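Local coordinates for PKS_KS domain-containing protein (Photorhabdus luminescens subsp. laumondii, PDB 6SMO), which binds a polyketide-like chain and is probably the ketosynthase subunit of a polyketide synthase, related to beta-ketoacyl-ACP synthases, at residues 292-297 and 430-435. Numbering follows the deposited sequence.
Sequences VNNAYH and GIHSVI
Gly430 meets Asn294 where strand 284-293 ends and strand 431-438 begins: its carbonyl O accepts a hydrogen bond from Asn294 N at 2.6 Å, with the donor in the carbonyl plane on a lone pair. Asn293 CA also brings its hydrogen to this oxygen, a CA-H...O contact. Glycine suits the place because it easily adopts the positive phi (56°) and lets its CA pack closely beside the Asn294 amide. Ile431, a branched aliphatic filling a buried strand site, forms a non-hydrogen-bonded pair with Asn293. The two side chains lie side by side, CG1 of Ile431 4.2 Å from OD1 of Asn293, while the buried Asn293 ND2 hydrogen-bonds Phe148 O and Ser152 OG of a partner subunit. The Ile431 side chain lies about 7 Å from the bound polyketide-like ligand. His432 pairs with Val292 through two backbone bonds, Val292 N to His432 O at 3.0 Å and His432 N to Val292 O at 3.2 Å. Its CB packs on CG2 of the branched, buried Val292, 3.9 Å away. Histidine offers two nitrogens for two partners: His432 NE2 donates a hydrogen bond to Asn294 OD1 at 2.8 Å, in the ring plane though bent (133° at the hydrogen), with amide and ring planes 88° apart, and ND1 bonds Ser426 OG, fixing the ring's rotation. Strand 431-438 thus runs between strands 284-293 and 420-427 of the thiolase-fold sheet, with helix 306-319 against Val292 and His432, and Ala192, just before helix 193-206, against Ile431 on the other face.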
loop_
_atom_site.group_PDB
_atom_site.type_symbol
_atom_site.label_atom_id
_atom_site.label_comp_id
_atom_site.label_asym_id
_atom_site.label_seq_id
_atom_site.Cartn_x
_atom_site.Cartn_y
_atom_site.Cartn_z
ATOM N N VAL B 292 -11.520 4.976 3.696
ATOM C CA VAL B 292 -11.313 6.162 4.580
ATOM C C VAL B 292 -10.021 5.968 5.379
ATOM O O VAL B 292 -9.405 4.887 5.261
ATOM C CB VAL B 292 -12.516 6.381 5.519
ATOM C CG1 VAL B 292 -13.801 6.633 4.747
ATOM C CG2 VAL B 292 -12.696 5.225 6.492
ATOM N N ASN B 293 -9.642 6.984 6.161
ATOM C CA ASN B 293 -8.527 6.936 7.144
ATOM C C ASN B 293 -9.106 7.132 8.549
ATOM O O ASN B 293 -10.141 7.818 8.674
ATOM C CB ASN B 293 -7.448 7.980 6.841
ATOM C CG ASN B 293 -6.865 7.854 5.450
ATOM O OD1 ASN B 293 -6.579 6.750 4.988
ATOM N ND2 ASN B 293 -6.675 8.978 4.778
ATOM N N ASN B 294 -8.457 6.546 9.560
ATOM C CA ASN B 294 -8.821 6.684 10.996
ATOM C C ASN B 294 -8.458 8.091 11.480
ATOM O O ASN B 294 -9.297 8.710 12.164
ATOM C CB ASN B 294 -8.115 5.648 11.876
ATOM C CG ASN B 294 -8.844 4.324 11.944
ATOM O OD1 ASN B 294 -10.049 4.288 12.184
ATOM N ND2 ASN B 294 -8.119 3.232 11.760
ATOM N N ALA B 295 -7.250 8.556 11.140
ATOM C CA ALA B 295 -6.606 9.776 11.683
ATOM C C ALA B 295 -6.496 9.644 13.208
ATOM O O ALA B 295 -6.753 10.641 13.914
ATOM C CB ALA B 295 -7.382 11.005 11.272
ATOM N N TYR B 296 -6.120 8.450 13.684
ATOM C CA TYR B 296 -6.089 8.060 15.119
ATOM C C TYR B 296 -4.688 7.550 15.484
ATOM O O TYR B 296 -4.005 8.212 16.290
ATOM C CB TYR B 296 -7.174 7.016 15.400
ATOM C CG TYR B 296 -7.216 6.503 16.818
ATOM C CD1 TYR B 296 -7.776 7.258 17.836
ATOM C CD2 TYR B 296 -6.703 5.257 17.142
ATOM C CE1 TYR B 296 -7.820 6.793 19.141
ATOM C CE2 TYR B 296 -6.740 4.776 18.442
ATOM C CZ TYR B 296 -7.301 5.546 19.444
ATOM O OH TYR B 296 -7.339 5.076 20.725
ATOM N N HIS B 297 -4.283 6.413 14.909
ATOM C CA HIS B 297 -2.971 5.751 15.153
ATOM C C HIS B 297 -2.592 4.895 13.939
ATOM O O HIS B 297 -3.490 4.583 13.131
ATOM C CB HIS B 297 -3.020 4.922 16.445
ATOM C CG HIS B 297 -1.712 4.842 17.160
ATOM N ND1 HIS B 297 -1.298 5.820 18.044
ATOM C CD2 HIS B 297 -0.731 3.914 17.136
ATOM C CE1 HIS B 297 -0.117 5.499 18.529
ATOM N NE2 HIS B 297 0.254 4.333 17.988
ATOM N N GLY B 430 -4.080 3.489 9.625
ATOM C CA GLY B 430 -5.509 3.716 9.898
ATOM C C GLY B 430 -6.372 3.601 8.662
ATOM O O GLY B 430 -7.275 4.425 8.503
ATOM N N ILE B 431 -6.104 2.601 7.827
ATOM C CA ILE B 431 -6.872 2.436 6.562
ATOM C C ILE B 431 -8.041 1.461 6.730
ATOM O O ILE B 431 -7.813 0.321 7.118
ATOM C CB ILE B 431 -5.948 2.010 5.409
ATOM C CG1 ILE B 431 -4.785 2.979 5.223
ATOM C CG2 ILE B 431 -6.742 1.848 4.126
ATOM C CD1 ILE B 431 -3.924 2.669 4.036
ATOM N N HIS B 432 -9.257 1.950 6.496
ATOM C CA HIS B 432 -10.467 1.088 6.426
ATOM C C HIS B 432 -10.932 1.006 4.969
ATOM O O HIS B 432 -10.930 2.053 4.294
ATOM C CB HIS B 432 -11.579 1.624 7.337
ATOM C CG HIS B 432 -11.247 1.572 8.790
ATOM N ND1 HIS B 432 -11.130 0.379 9.477
ATOM C CD2 HIS B 432 -11.016 2.552 9.690
ATOM C CE1 HIS B 432 -10.836 0.627 10.736
ATOM N NE2 HIS B 432 -10.760 1.951 10.892
ATOM N N SER B 433 -11.312 -0.190 4.512
ATOM C CA SER B 433 -11.796 -0.462 3.133
ATOM C C SER B 433 -12.970 -1.444 3.181
ATOM O O SER B 433 -12.857 -2.469 3.881
ATOM C CB SER B 433 -10.680 -0.972 2.259
ATOM O OG SER B 433 -9.735 0.056 1.999
ATOM N N VAL B 434 -14.053 -1.122 2.466
ATOM C CA VAL B 434 -15.309 -1.925 2.395
ATOM C C VAL B 434 -15.709 -2.071 0.922
ATOM O O VAL B 434 -15.644 -1.062 0.192
ATOM C CB VAL B 434 -16.437 -1.274 3.221
ATOM C CG1 VAL B 434 -17.735 -2.065 3.147
ATOM C CG2 VAL B 434 -16.026 -1.068 4.672
ATOM N N ILE B 435 -16.092 -3.284 0.509
ATOM C CA ILE B 435 -16.755 -3.563 -0.801
ATOM C C ILE B 435 -18.119 -4.200 -0.518
ATOM O O ILE B 435 -18.217 -4.996 0.436
ATOM C CB ILE B 435 -15.885 -4.446 -1.722
ATOM C CG1 ILE B 435 -15.430 -5.738 -1.040
ATOM C CG2 ILE B 435 -14.706 -3.657 -2.266
ATOM C CD1 ILE B 435 -15.020 -6.828 -2.000
#